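Local coordinates for protein NDP-N-acetyl-D-galactosaminuronic acid dehydrogenase (Methanosarcina mazei Go1, PDB 3G79) that probably catalyses the NAD-dependent, two-step oxidation of UDP-N-acetyl-D-mannosamine to the corresponding uronic acid, at residues 6-11 with 173-178; 137-142 with 166-171; 265-270 with 280-285; 355-360 with 409-414; 431-436 with 459-464. One frame throughout, in Å; residues are numbered along the deposited sequence.

Contact 1 (6-11 with 173-178); sequences SKLEKL and DFALAH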
# COMPACT_ATOMS: atom_id res chain seq x y z
N SER A 6 -21.81 -4.81 35.46
CA SER A 6 -22.98 -5.06 34.63
C SER A 6 -23.57 -6.43 34.94
O SER A 6 -22.92 -7.28 35.53
CB SER A 6 -22.65 -4.94 33.15
OG SER A 6 -22.37 -6.23 32.62
N LYS A 7 -24.81 -6.63 34.53
CA LYS A 7 -25.45 -7.94 34.60
C LYS A 7 -24.59 -9.06 34.02
O LYS A 7 -24.32 -10.04 34.69
CB LYS A 7 -26.82 -7.89 33.92
CG LYS A 7 -27.64 -9.14 34.10
CD LYS A 7 -28.92 -8.97 33.35
CE LYS A 7 -29.75 -10.24 33.44
NZ LYS A 7 -30.99 -10.08 32.62
N LEU A 8 -24.16 -8.91 32.76
CA LEU A 8 -23.31 -9.93 32.10
C LEU A 8 -21.99 -10.21 32.86
O LEU A 8 -21.65 -11.39 33.12
CB LEU A 8 -23.03 -9.55 30.64
CG LEU A 8 -22.08 -10.46 29.85
CD1 LEU A 8 -22.56 -11.92 29.86
CD2 LEU A 8 -21.90 -9.96 28.41
N GLU A 9 -21.28 -9.14 33.22
CA GLU A 9 -20.06 -9.20 34.01
C GLU A 9 -20.22 -10.08 35.25
O GLU A 9 -19.31 -10.86 35.58
CB GLU A 9 -19.60 -7.79 34.39
CG GLU A 9 -19.06 -6.93 33.24
CD GLU A 9 -19.04 -5.41 33.55
OE1 GLU A 9 -19.62 -4.98 34.58
OE2 GLU A 9 -18.43 -4.65 32.75
N LYS A 10 -21.37 -9.94 35.93
CA LYS A 10 -21.70 -10.68 37.17
C LYS A 10 -21.89 -12.18 36.89
O LYS A 10 -21.28 -13.02 37.57
CB LYS A 10 -23.00 -10.17 37.82
CG LYS A 10 -22.98 -8.79 38.42
CD LYS A 10 -24.43 -8.33 38.70
CE LYS A 10 -24.52 -7.17 39.70
NZ LYS A 10 -23.61 -6.04 39.37
N LEU A 11 -22.74 -12.48 35.90
CA LEU A 11 -22.96 -13.83 35.46
C LEU A 11 -21.66 -14.48 35.10
O LEU A 11 -21.45 -15.62 35.43
CB LEU A 11 -23.82 -13.84 34.21
CG LEU A 11 -25.28 -13.57 34.40
CD1 LEU A 11 -25.89 -13.23 33.07
CD2 LEU A 11 -25.82 -14.86 34.96
N ASP A 173 -27.44 -11.24 29.02
CA ASP A 173 -27.56 -12.62 29.50
C ASP A 173 -26.42 -13.53 29.07
O ASP A 173 -26.04 -14.42 29.80
CB ASP A 173 -28.90 -13.23 29.07
CG ASP A 173 -30.08 -12.49 29.66
OD1 ASP A 173 -30.98 -12.06 28.90
OD2 ASP A 173 -30.10 -12.33 30.89
N PHE A 174 -25.89 -13.33 27.87
CA PHE A 174 -24.82 -14.16 27.36
C PHE A 174 -23.84 -13.29 26.59
O PHE A 174 -24.15 -12.13 26.25
CB PHE A 174 -25.38 -15.32 26.53
CG PHE A 174 -26.10 -14.89 25.28
CD1 PHE A 174 -25.39 -14.69 24.09
CD2 PHE A 174 -27.48 -14.69 25.28
CE1 PHE A 174 -26.02 -14.29 22.92
CE2 PHE A 174 -28.14 -14.29 24.10
CZ PHE A 174 -27.39 -14.09 22.91
N ALA A 175 -22.64 -13.83 26.36
CA ALA A 175 -21.54 -13.12 25.73
C ALA A 175 -21.40 -13.57 24.27
O ALA A 175 -21.58 -14.77 23.96
CB ALA A 175 -20.26 -13.41 26.51
N LEU A 176 -21.07 -12.64 23.37
CA LEU A 176 -21.03 -12.92 21.95
C LEU A 176 -19.79 -12.32 21.32
O LEU A 176 -19.54 -11.13 21.47
CB LEU A 176 -22.22 -12.29 21.26
CG LEU A 176 -22.99 -12.90 20.10
CD1 LEU A 176 -23.78 -11.83 19.33
CD2 LEU A 176 -22.28 -13.82 19.17
N ALA A 177 -19.06 -13.12 20.56
CA ALA A 177 -17.81 -12.66 19.97
C ALA A 177 -17.69 -13.11 18.53
O ALA A 177 -18.51 -13.90 18.07
CB ALA A 177 -16.65 -13.16 20.77
N HIS A 178 -16.67 -12.60 17.84
CA HIS A 178 -16.30 -13.09 16.51
C HIS A 178 -14.80 -13.27 16.47
O HIS A 178 -14.01 -12.33 16.65
CB HIS A 178 -16.77 -12.15 15.40
CG HIS A 178 -16.34 -12.57 14.02
ND1 HIS A 178 -16.50 -13.85 13.55
CD2 HIS A 178 -15.78 -11.87 13.01
CE1 HIS A 178 -16.05 -13.94 12.31
NE2 HIS A 178 -15.59 -12.75 11.97

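Contact 2 (137-142 with 166-171); sequences LKPGML and SGLKAG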
# COMPACT_ATOMS: atom_id res chain seq x y z
N LEU A 137 -28.95 -22.37 24.41
CA LEU A 137 -28.25 -21.29 25.09
C LEU A 137 -28.72 -21.07 26.54
O LEU A 137 -29.94 -21.05 26.81
CB LEU A 137 -28.37 -19.98 24.29
CG LEU A 137 -27.48 -18.80 24.70
CD1 LEU A 137 -26.00 -19.18 24.61
CD2 LEU A 137 -27.79 -17.63 23.81
N LYS A 138 -27.75 -20.90 27.45
CA LYS A 138 -28.02 -20.65 28.87
C LYS A 138 -27.33 -19.35 29.29
O LYS A 138 -26.39 -18.94 28.66
CB LYS A 138 -27.57 -21.82 29.75
CG LYS A 138 -28.27 -23.15 29.43
CD LYS A 138 -29.51 -23.47 30.29
CE LYS A 138 -30.83 -23.09 29.61
NZ LYS A 138 -31.95 -24.05 29.90
N PRO A 139 -27.82 -18.70 30.35
CA PRO A 139 -27.24 -17.45 30.87
C PRO A 139 -25.77 -17.60 31.21
O PRO A 139 -25.38 -18.60 31.83
CB PRO A 139 -28.02 -17.25 32.17
CG PRO A 139 -29.37 -17.90 31.91
CD PRO A 139 -29.14 -19.02 30.96
N GLY A 140 -24.96 -16.61 30.85
CA GLY A 140 -23.53 -16.65 31.14
C GLY A 140 -22.64 -17.43 30.17
O GLY A 140 -21.42 -17.33 30.21
N MET A 141 -23.24 -18.22 29.30
CA MET A 141 -22.48 -18.86 28.25
C MET A 141 -21.82 -17.82 27.32
O MET A 141 -22.34 -16.70 27.14
CB MET A 141 -23.43 -19.72 27.43
CG MET A 141 -24.09 -20.82 28.27
SD MET A 141 -24.27 -22.37 27.38
CE MET A 141 -25.64 -22.02 26.35
N LEU A 142 -20.70 -18.20 26.70
CA LEU A 142 -20.11 -17.39 25.63
C LEU A 142 -20.25 -18.10 24.26
O LEU A 142 -19.91 -19.26 24.14
CB LEU A 142 -18.63 -17.02 25.89
CG LEU A 142 -17.85 -16.60 24.63
CD1 LEU A 142 -18.02 -15.10 24.39
CD2 LEU A 142 -16.32 -16.96 24.69
N SER A 166 -33.33 -18.54 22.04
CA SER A 166 -33.11 -18.70 23.45
C SER A 166 -34.15 -17.90 24.22
O SER A 166 -34.62 -18.31 25.28
CB SER A 166 -31.71 -18.22 23.84
OG SER A 166 -31.55 -16.85 23.50
N GLY A 167 -34.52 -16.75 23.66
CA GLY A 167 -35.29 -15.76 24.39
C GLY A 167 -34.48 -15.03 25.44
O GLY A 167 -35.06 -14.65 26.45
N LEU A 168 -33.17 -14.84 25.24
CA LEU A 168 -32.30 -14.11 26.18
C LEU A 168 -31.61 -13.00 25.42
O LEU A 168 -31.70 -12.96 24.21
CB LEU A 168 -31.22 -15.01 26.80
CG LEU A 168 -31.45 -16.42 27.38
CD1 LEU A 168 -30.20 -17.22 27.23
CD2 LEU A 168 -31.88 -16.45 28.84
N LYS A 169 -30.86 -12.14 26.10
CA LYS A 169 -30.30 -10.97 25.44
C LYS A 169 -28.79 -11.02 25.37
O LYS A 169 -28.12 -11.30 26.36
CB LYS A 169 -30.72 -9.67 26.14
CG LYS A 169 -32.21 -9.42 26.11
CD LYS A 169 -32.60 -8.76 24.82
CE LYS A 169 -34.12 -8.63 24.69
NZ LYS A 169 -34.49 -8.05 23.34
N ALA A 170 -28.26 -10.74 24.18
CA ALA A 170 -26.83 -10.68 23.99
C ALA A 170 -26.26 -9.45 24.71
O ALA A 170 -26.71 -8.34 24.54
CB ALA A 170 -26.52 -10.64 22.51
N GLY A 171 -25.24 -9.67 25.53
CA GLY A 171 -24.51 -8.55 26.12
C GLY A 171 -25.13 -8.24 27.44
O GLY A 171 -24.75 -7.28 28.12

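Contact 3 (265-270 with 280-285); sequences DVRTGV and RAVLWP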
# COMPACT_ATOMS: atom_id res chain seq x y z
N ASP A 265 11.59 -1.75 -13.67
CA ASP A 265 12.67 -0.89 -13.24
C ASP A 265 12.07 0.16 -12.32
O ASP A 265 12.67 0.55 -11.31
CB ASP A 265 13.33 -0.21 -14.43
CG ASP A 265 14.18 -1.16 -15.28
OD1 ASP A 265 14.78 -2.16 -14.77
OD2 ASP A 265 14.27 -0.87 -16.49
N VAL A 266 10.87 0.62 -12.67
CA VAL A 266 10.20 1.62 -11.83
C VAL A 266 10.00 0.95 -10.51
O VAL A 266 10.53 1.41 -9.50
CB VAL A 266 8.93 2.23 -12.51
CG1 VAL A 266 8.24 3.29 -11.64
CG2 VAL A 266 9.35 2.89 -13.86
N ARG A 267 9.36 -0.21 -10.55
CA ARG A 267 9.08 -1.00 -9.36
C ARG A 267 10.30 -1.36 -8.48
O ARG A 267 10.27 -1.16 -7.25
CB ARG A 267 8.33 -2.27 -9.75
CG ARG A 267 8.17 -3.16 -8.56
CD ARG A 267 7.38 -4.39 -8.85
NE ARG A 267 7.20 -5.04 -7.58
CZ ARG A 267 8.15 -5.72 -6.95
NH1 ARG A 267 9.32 -5.90 -7.52
NH2 ARG A 267 7.91 -6.24 -5.76
N THR A 268 11.39 -1.87 -9.06
CA THR A 268 12.60 -2.06 -8.23
C THR A 268 13.13 -0.74 -7.65
O THR A 268 13.45 -0.67 -6.45
CB THR A 268 13.69 -3.07 -8.79
OG1 THR A 268 15.01 -2.52 -8.70
CG2 THR A 268 13.43 -3.53 -10.17
N GLY A 269 13.16 0.32 -8.45
CA GLY A 269 13.42 1.65 -7.92
C GLY A 269 12.57 1.97 -6.70
O GLY A 269 13.12 2.19 -5.62
N VAL A 270 11.23 1.94 -6.85
CA VAL A 270 10.33 2.24 -5.73
C VAL A 270 10.62 1.37 -4.49
O VAL A 270 10.67 1.85 -3.35
CB VAL A 270 8.85 2.00 -6.11
CG1 VAL A 270 7.99 2.00 -4.88
CG2 VAL A 270 8.32 3.04 -7.05
N ARG A 280 6.70 0.98 0.49
CA ARG A 280 5.49 1.10 -0.30
C ARG A 280 4.93 -0.28 -0.56
O ARG A 280 3.86 -0.42 -1.12
CB ARG A 280 5.78 1.84 -1.60
CG ARG A 280 5.52 3.33 -1.48
CD ARG A 280 6.75 4.22 -1.61
NE ARG A 280 7.33 4.50 -0.33
CZ ARG A 280 7.70 5.71 0.12
NH1 ARG A 280 7.55 6.78 -0.62
NH2 ARG A 280 8.21 5.82 1.34
N ALA A 281 5.68 -1.30 -0.13
CA ALA A 281 5.27 -2.71 -0.22
C ALA A 281 4.64 -3.09 -1.56
O ALA A 281 3.57 -3.65 -1.61
CB ALA A 281 4.36 -3.07 0.94
N VAL A 282 5.36 -2.78 -2.63
CA VAL A 282 4.90 -2.88 -4.02
C VAL A 282 4.81 -4.33 -4.54
O VAL A 282 5.82 -5.05 -4.63
CB VAL A 282 5.83 -2.10 -4.98
CG1 VAL A 282 5.24 -2.03 -6.38
CG2 VAL A 282 6.03 -0.71 -4.49
N LEU A 283 3.60 -4.71 -4.94
CA LEU A 283 3.36 -6.03 -5.49
C LEU A 283 3.73 -6.08 -6.98
O LEU A 283 4.55 -5.29 -7.47
CB LEU A 283 1.90 -6.43 -5.24
CG LEU A 283 1.48 -6.44 -3.74
CD1 LEU A 283 -0.01 -6.74 -3.49
CD2 LEU A 283 2.36 -7.43 -2.93
N TRP A 284 3.11 -7.01 -7.69
CA TRP A 284 3.46 -7.36 -9.05
C TRP A 284 2.21 -7.21 -9.89
O TRP A 284 1.11 -7.56 -9.44
CB TRP A 284 3.94 -8.80 -9.11
CG TRP A 284 5.18 -9.04 -8.28
CD1 TRP A 284 5.23 -9.41 -6.95
CD2 TRP A 284 6.54 -8.91 -8.71
NE1 TRP A 284 6.55 -9.55 -6.54
CE2 TRP A 284 7.37 -9.25 -7.60
CE3 TRP A 284 7.13 -8.59 -9.93
CZ2 TRP A 284 8.77 -9.25 -7.67
CZ3 TRP A 284 8.51 -8.60 -10.01
CH2 TRP A 284 9.32 -8.93 -8.89
N PRO A 285 2.34 -6.61 -11.07
CA PRO A 285 1.20 -6.36 -11.97
C PRO A 285 0.92 -7.65 -12.79
O PRO A 285 1.78 -8.54 -12.79
CB PRO A 285 1.71 -5.21 -12.87
CG PRO A 285 3.24 -5.44 -12.92
CD PRO A 285 3.62 -6.06 -11.58

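Contact 4 (355-360 with 409-414); sequences KVAMLG and EEVVRN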
# COMPACT_ATOMS: atom_id res chain seq x y z
N LYS A 355 -5.78 -18.70 -34.27
CA LYS A 355 -5.77 -19.58 -33.10
C LYS A 355 -4.93 -18.99 -31.94
O LYS A 355 -3.77 -18.61 -32.17
CB LYS A 355 -5.29 -21.00 -33.47
CG LYS A 355 -4.88 -21.82 -32.25
CD LYS A 355 -4.63 -23.27 -32.62
CE LYS A 355 -4.22 -24.08 -31.41
NZ LYS A 355 -4.03 -25.51 -31.78
N VAL A 356 -5.52 -18.95 -30.74
CA VAL A 356 -4.88 -18.51 -29.48
C VAL A 356 -4.60 -19.69 -28.52
O VAL A 356 -5.49 -20.46 -28.18
CB VAL A 356 -5.75 -17.47 -28.73
CG1 VAL A 356 -5.08 -16.99 -27.44
CG2 VAL A 356 -6.07 -16.26 -29.61
N ALA A 357 -3.36 -19.82 -28.08
CA ALA A 357 -3.00 -20.79 -27.03
C ALA A 357 -2.87 -20.05 -25.72
O ALA A 357 -1.96 -19.21 -25.53
CB ALA A 357 -1.68 -21.54 -27.35
N MET A 358 -3.85 -20.33 -24.86
CA MET A 358 -3.86 -19.90 -23.48
C MET A 358 -2.97 -20.80 -22.64
O MET A 358 -3.29 -21.97 -22.37
CB MET A 358 -5.29 -19.94 -22.96
CG MET A 358 -6.18 -18.92 -23.69
SD MET A 358 -7.66 -18.46 -22.85
CE MET A 358 -8.60 -17.89 -24.17
N LEU A 359 -1.84 -20.25 -22.22
CA LEU A 359 -0.96 -20.94 -21.30
C LEU A 359 -1.31 -20.52 -19.90
O LEU A 359 -0.88 -19.48 -19.43
CB LEU A 359 0.48 -20.56 -21.59
CG LEU A 359 1.23 -21.43 -22.61
CD1 LEU A 359 0.43 -21.66 -23.87
CD2 LEU A 359 2.56 -20.74 -22.89
N GLY A 360 -2.14 -21.29 -19.23
CA GLY A 360 -2.48 -20.92 -17.86
C GLY A 360 -3.94 -20.59 -17.65
O GLY A 360 -4.45 -19.59 -18.19
N GLU A 409 2.23 -28.95 -26.23
CA GLU A 409 2.46 -29.14 -27.66
C GLU A 409 1.16 -29.04 -28.44
O GLU A 409 1.07 -28.34 -29.46
CB GLU A 409 3.15 -30.50 -27.91
CG GLU A 409 3.84 -30.70 -29.27
CD GLU A 409 2.88 -31.02 -30.43
OE1 GLU A 409 1.82 -31.65 -30.21
OE2 GLU A 409 3.20 -30.65 -31.59
N GLU A 410 0.13 -29.74 -27.98
CA GLU A 410 -1.08 -29.77 -28.79
C GLU A 410 -1.76 -28.40 -28.73
O GLU A 410 -2.23 -27.89 -29.72
CB GLU A 410 -1.98 -31.01 -28.49
CG GLU A 410 -3.02 -30.93 -27.39
CD GLU A 410 -4.05 -32.09 -27.47
OE1 GLU A 410 -5.21 -31.90 -27.00
OE2 GLU A 410 -3.72 -33.18 -28.00
N VAL A 411 -1.72 -27.79 -27.56
CA VAL A 411 -2.25 -26.45 -27.36
C VAL A 411 -1.50 -25.40 -28.18
O VAL A 411 -2.12 -24.54 -28.79
CB VAL A 411 -2.25 -26.08 -25.89
CG1 VAL A 411 -2.54 -24.59 -25.74
CG2 VAL A 411 -3.29 -26.91 -25.17
N VAL A 412 -0.18 -25.50 -28.24
CA VAL A 412 0.62 -24.50 -28.92
C VAL A 412 0.73 -24.72 -30.43
O VAL A 412 0.93 -23.76 -31.17
CB VAL A 412 2.00 -24.35 -28.25
CG1 VAL A 412 3.01 -23.64 -29.13
CG2 VAL A 412 1.85 -23.61 -27.00
N ARG A 413 0.55 -25.95 -30.89
CA ARG A 413 0.75 -26.22 -32.32
C ARG A 413 -0.19 -25.43 -33.21
O ARG A 413 -1.39 -25.36 -32.96
CB ARG A 413 0.77 -27.73 -32.64
CG ARG A 413 -0.54 -28.36 -33.06
CD ARG A 413 -0.26 -29.68 -33.73
NE ARG A 413 -1.39 -30.59 -33.54
CZ ARG A 413 -1.43 -31.56 -32.63
NH1 ARG A 413 -2.51 -32.34 -32.54
NH2 ARG A 413 -0.40 -31.79 -31.83
N ASN A 414 0.39 -24.78 -34.21
CA ASN A 414 -0.36 -23.97 -35.18
C ASN A 414 -0.97 -22.66 -34.63
O ASN A 414 -1.74 -21.99 -35.31
CB ASN A 414 -1.39 -24.84 -35.91
CG ASN A 414 -0.73 -25.98 -36.68
OD1 ASN A 414 0.39 -25.82 -37.18
ND2 ASN A 414 -1.40 -27.12 -36.78

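Contact 5 (431-436 with 459-464); sequences KADWAK and IGKGFV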
# COMPACT_ATOMS: atom_id res chain seq x y z
N LYS A 431 10.92 -22.34 -23.96
CA LYS A 431 12.05 -21.85 -24.76
C LYS A 431 11.58 -21.39 -26.14
O LYS A 431 10.72 -22.03 -26.76
CB LYS A 431 13.18 -22.91 -24.85
CG LYS A 431 12.75 -24.35 -24.53
CD LYS A 431 13.60 -25.43 -25.24
CE LYS A 431 12.92 -26.82 -25.19
NZ LYS A 431 13.23 -27.71 -26.37
N ALA A 432 12.14 -20.27 -26.61
CA ALA A 432 11.68 -19.64 -27.85
C ALA A 432 11.62 -20.59 -29.06
O ALA A 432 10.60 -20.67 -29.74
CB ALA A 432 12.51 -18.37 -28.17
N ASP A 433 12.72 -21.30 -29.33
CA ASP A 433 12.83 -22.24 -30.46
C ASP A 433 11.61 -23.13 -30.59
O ASP A 433 11.04 -23.29 -31.68
CB ASP A 433 14.00 -23.20 -30.23
CG ASP A 433 15.32 -22.59 -30.51
OD1 ASP A 433 15.37 -21.58 -31.24
OD2 ASP A 433 16.32 -23.13 -29.98
N TRP A 434 11.26 -23.73 -29.46
CA TRP A 434 10.26 -24.76 -29.38
C TRP A 434 8.89 -24.19 -29.71
O TRP A 434 8.18 -24.74 -30.55
CB TRP A 434 10.28 -25.38 -27.99
CG TRP A 434 9.44 -26.57 -27.88
CD1 TRP A 434 9.82 -27.86 -28.13
CD2 TRP A 434 8.06 -26.62 -27.50
NE1 TRP A 434 8.75 -28.71 -27.91
CE2 TRP A 434 7.66 -27.97 -27.53
CE3 TRP A 434 7.12 -25.65 -27.13
CZ2 TRP A 434 6.36 -28.38 -27.20
CZ3 TRP A 434 5.84 -26.06 -26.80
CH2 TRP A 434 5.47 -27.42 -26.84
N ALA A 435 8.54 -23.09 -29.07
CA ALA A 435 7.24 -22.45 -29.31
C ALA A 435 7.17 -21.96 -30.74
O ALA A 435 6.11 -22.02 -31.37
CB ALA A 435 7.00 -21.30 -28.33
N LYS A 436 8.29 -21.48 -31.26
CA LYS A 436 8.35 -21.03 -32.64
C LYS A 436 8.06 -22.18 -33.58
O LYS A 436 7.30 -22.01 -34.53
CB LYS A 436 9.73 -20.45 -32.97
CG LYS A 436 9.71 -19.37 -34.05
CD LYS A 436 9.93 -19.92 -35.42
CE LYS A 436 9.83 -18.82 -36.50
NZ LYS A 436 10.93 -17.81 -36.38
N ILE A 459 12.08 -12.21 -29.03
CA ILE A 459 12.20 -11.20 -30.08
C ILE A 459 13.28 -11.61 -31.11
O ILE A 459 13.06 -11.55 -32.32
CB ILE A 459 12.52 -9.82 -29.46
CG1 ILE A 459 11.32 -9.25 -28.68
CG2 ILE A 459 12.93 -8.85 -30.49
CD1 ILE A 459 11.66 -8.01 -27.86
N GLY A 460 14.44 -12.05 -30.62
CA GLY A 460 15.56 -12.42 -31.50
C GLY A 460 15.28 -13.60 -32.41
O GLY A 460 16.03 -13.89 -33.34
N LYS A 461 14.18 -14.28 -32.11
CA LYS A 461 13.80 -15.54 -32.73
C LYS A 461 12.56 -15.33 -33.61
O LYS A 461 11.87 -16.29 -33.97
CB LYS A 461 13.53 -16.56 -31.61
CG LYS A 461 13.29 -18.00 -32.03
CD LYS A 461 14.59 -18.79 -32.25
CE LYS A 461 14.31 -20.03 -33.15
NZ LYS A 461 15.51 -20.88 -33.52
N GLY A 462 12.27 -14.05 -33.90
CA GLY A 462 11.19 -13.68 -34.81
C GLY A 462 9.83 -13.32 -34.21
O GLY A 462 8.94 -12.84 -34.94
N PHE A 463 9.65 -13.55 -32.90
CA PHE A 463 8.34 -13.35 -32.28
C PHE A 463 7.92 -11.92 -32.27
O PHE A 463 8.77 -11.03 -32.39
CB PHE A 463 8.37 -13.78 -30.83
CG PHE A 463 8.16 -15.20 -30.63
CD1 PHE A 463 9.22 -16.08 -30.73
CD2 PHE A 463 6.92 -15.69 -30.29
CE1 PHE A 463 9.03 -17.48 -30.50
CE2 PHE A 463 6.71 -17.06 -30.05
CZ PHE A 463 7.76 -17.95 -30.14
N VAL A 464 6.63 -11.71 -32.08
CA VAL A 464 6.14 -10.39 -31.76
C VAL A 464 5.67 -10.43 -30.32
O VAL A 464 4.75 -11.21 -29.99
CB VAL A 464 4.97 -9.99 -32.63
CG1 VAL A 464 4.53 -8.55 -32.26
CG2 VAL A 464 5.31 -10.11 -34.12

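Contact 1 (6-11 with 173-178)
Leu8 drives its two methyls against the backbone that leads into strand 175-178, and this is the tight half of the contact. CD1 rests 3.8 Å from Phe174 C, while CD2 stands 3.8 Å from Phe174 O and reaches the methyl of Ala175 at 4.3 Å. CG stands anti to the backbone N (chi1 176°), and the two methyls beyond it reach the strand. One turn on, Leu11 CD1 lies 3.5 Å from Asp173 O, so apolar methyls line the main chain of 173-175. The solvent side is looser and polar. There the extended Lys7 chain puts NZ 3.0 Å from Asp173 OD2, a salt bridge that meets the oxygen on its syn side, 26° out of the carboxylate plane. The other oxygen, OD1, is taken by the backbone N of Lys169, which should help fix the rotation of the carboxylate. A capping box of Ser6 and Glu9 closes the start of helix 7-15, Glu9 N donating to Ser6 OG at 3.2 Å. Helix 7-15 lies beside the N-terminal end of strand 175-178, an inner strand between 142-145 and 197-201; Leu8 also touches Ala205 and Ser206 of helix 204-214.

Contact 2 (137-142 with 166-171)
Two consecutive peptide planes, Leu137-Lys138 and Lys138-Pro139, each turn one face toward the CD1 methyl of Leu168, which settles where the chain bends between them. It sits 3.9 Å from Leu137 O and almost straight above Lys138 C, at 4.1 Å. The pyrrolidine ring of Pro139 extends this surface: its CG meets the second methyl, Leu168 CD2, at 4.2 Å. Leu137 adds an aliphatic contact, its CG 4.0 Å from Leu168 CD1 as the two leucines cross obliquely. Leu137 CB also touches Ser166 CB at 3.8 Å, and Leu137 CD2 lies against the same serine. Each segment follows a helix and leads to a parallel strand of the Rossmann-type sheet, so the contact brings together two adjacent helix-to-strand connections, one from helix 124-136 and one from helix 154-166. Residues 138-141 make the bend of the first as a type II turn with Gly140 at positive phi, closed by Met141 N to Lys138 O. In the second, Ser166 forms an ST turn: its OG, between the backbone N and the carbonyl carbon (chi1 59°), accepts from Leu168 N at 3.1 Å. That hydroxyl also bonds to Leu162 O in the last turn of helix 154-166, so one hydroxyl holds both the turn and the helix end. Gly140 pairs with Asp173 through the backbone.

Contact 3 (265-270 with 280-285)
Arg267 loses the most surface here and is gripped on its edge and on one face at once. Extended from CG to NE, with CG anti to the backbone N (chi1 173°), its chain carries the guanidinium from helix 263-271 to the carbonyls of the facing loop. NH2 donates to Val282 O at 2.7 Å, and NE donates to Leu283 O at 2.7 Å from above that carbonyl's plane. Over one face lies the Trp284 ring, its plane 21° from that of the guanidinium. CZ stands 3.7 Å from the centroid of the six-membered ring, an offset cation-pi stack. Val282 backs the arginine, its CG1 3.8 Å from Arg267 CG, and its other methyl, CG2, presses 3.4 Å from Val270 CG1 one turn along the helix. An alanine in place of Arg267 would probably leave the carbonyls of Val282 and Leu283 without these donors and the indole without the cation stacked on its face. Arg280, whose NH2 bonds to Ile278 O, also sends NH1 to Glu238 O of the second subunit. Across this contact the positive charge is met by carbonyl dipoles and a pi face, which is likely to hold the loop's backbone to the helix.

Contact 4 (355-360 with 409-414)
Lys355 reaches from the start of strand 355-359 to the C-terminal end of helix 408-412, meeting backbone oxygens along the way. CB lies 4.1 Å from Asn414 O. CG stands anti to the backbone N (chi1 163°), and the chain stays extended beyond it: CD passes Arg413 O at 3.9 Å and CE comes 3.4 Å from Val411 O. At the tip NZ donates to Arg413 O at 2.9 Å, nearly along the C=O axis at a C=O...N angle of 166°. An ammonium beside these last carbonyls would probably be favoured by the partial negative charge of the helix end. The nearby guanidinium of Arg413 turns elsewhere, its NH2 forming a salt bridge with Glu409 OE1. An alanine at Lys355 would keep the CB contact but would probably leave Arg413 O without its ammonium donor and open a gap beside the helix end. Further along the strand the contact is apolar: Ala357 CB meets Val411 CG1 at 3.6 Å, and Val412 CG2 bridges Ala357 and Leu359, lying 4.0 Å from Leu359 CD1. Strand 355-359 is an inner strand of the parallel sheet, and helix 408-412 follows strand 404-405 and precedes strand 417-420. A helix crossing the first strand on the way from third to fourth is the arrangement of a Rossmann-like fold, here in the UDP-binding domain.

Contact 5 (431-436 with 459-464)
Phe463 points the edge of its ring at the first turn of helix 432-439. CE1 lies 3.6 Å from Ala432 O, in the ring plane, and CZ is 3.9 Å from Ala435 CB. Lys436 runs antiparallel alongside the ring, with CB 3.9 Å from Phe463 CE1. Its chain bends at CD (chi2 -93°) and again at NZ, which donates to Lys461 O at 3.0 Å with a C=O...N angle of 143°; a weak bond to Ala442 O is a second hold on that ammonium. Lys461 packs on the helix start, its CB and CG each 4.0 Å from Ala432 CB, and its ammonium forms a salt bridge with Asp433 OD1, although that oxygen is less certainly placed and the modelled separation is doubtful. Outside this shell, residues 459-462 make a type I turn that ends helix 455-459 in a Schellman motif. Gly462 is its positive-phi residue, and a CB there would crowd Lys436 NZ. Gly462 O accepts from Asn443 ND2, while Phe458 sets its ring edge-to-face with Phe463. The loop then enters strand 464-467, an outer strand of the parallel sheet, next to strand 445-448. Helix 432-439 in turn touches two others: Ala432 meets Phe458 of helix 455-459, and Trp434 leans on Leu408 and Glu409 of helix 408-412.

In the fold
Along the chain the five contacts fall into three domains. Contacts 1 and 2 lie at one end of neighbouring strands 142-145 and 175-178 of the NAD-binding sheet, contact 2 nested within the loop that contact 1 closes. Their centres are about 8 Å apart, and they are joined directly by the backbone pairing of Ala175 with Met141. Contact 3 follows in the central domain, where its loop also reaches the second subunit, its centre about 48 Å from that of contact 1. Contacts 4 and 5 come last, about 14 Å apart between centres, on the six-stranded sheet of the UDP-binding domain, and touch through Val412 and Ala435. Contacts 1 and 2 stand across the chain's centre from contacts 4 and 5, consistent with cofactor and nucleotide-sugar domains held apart by the central helices.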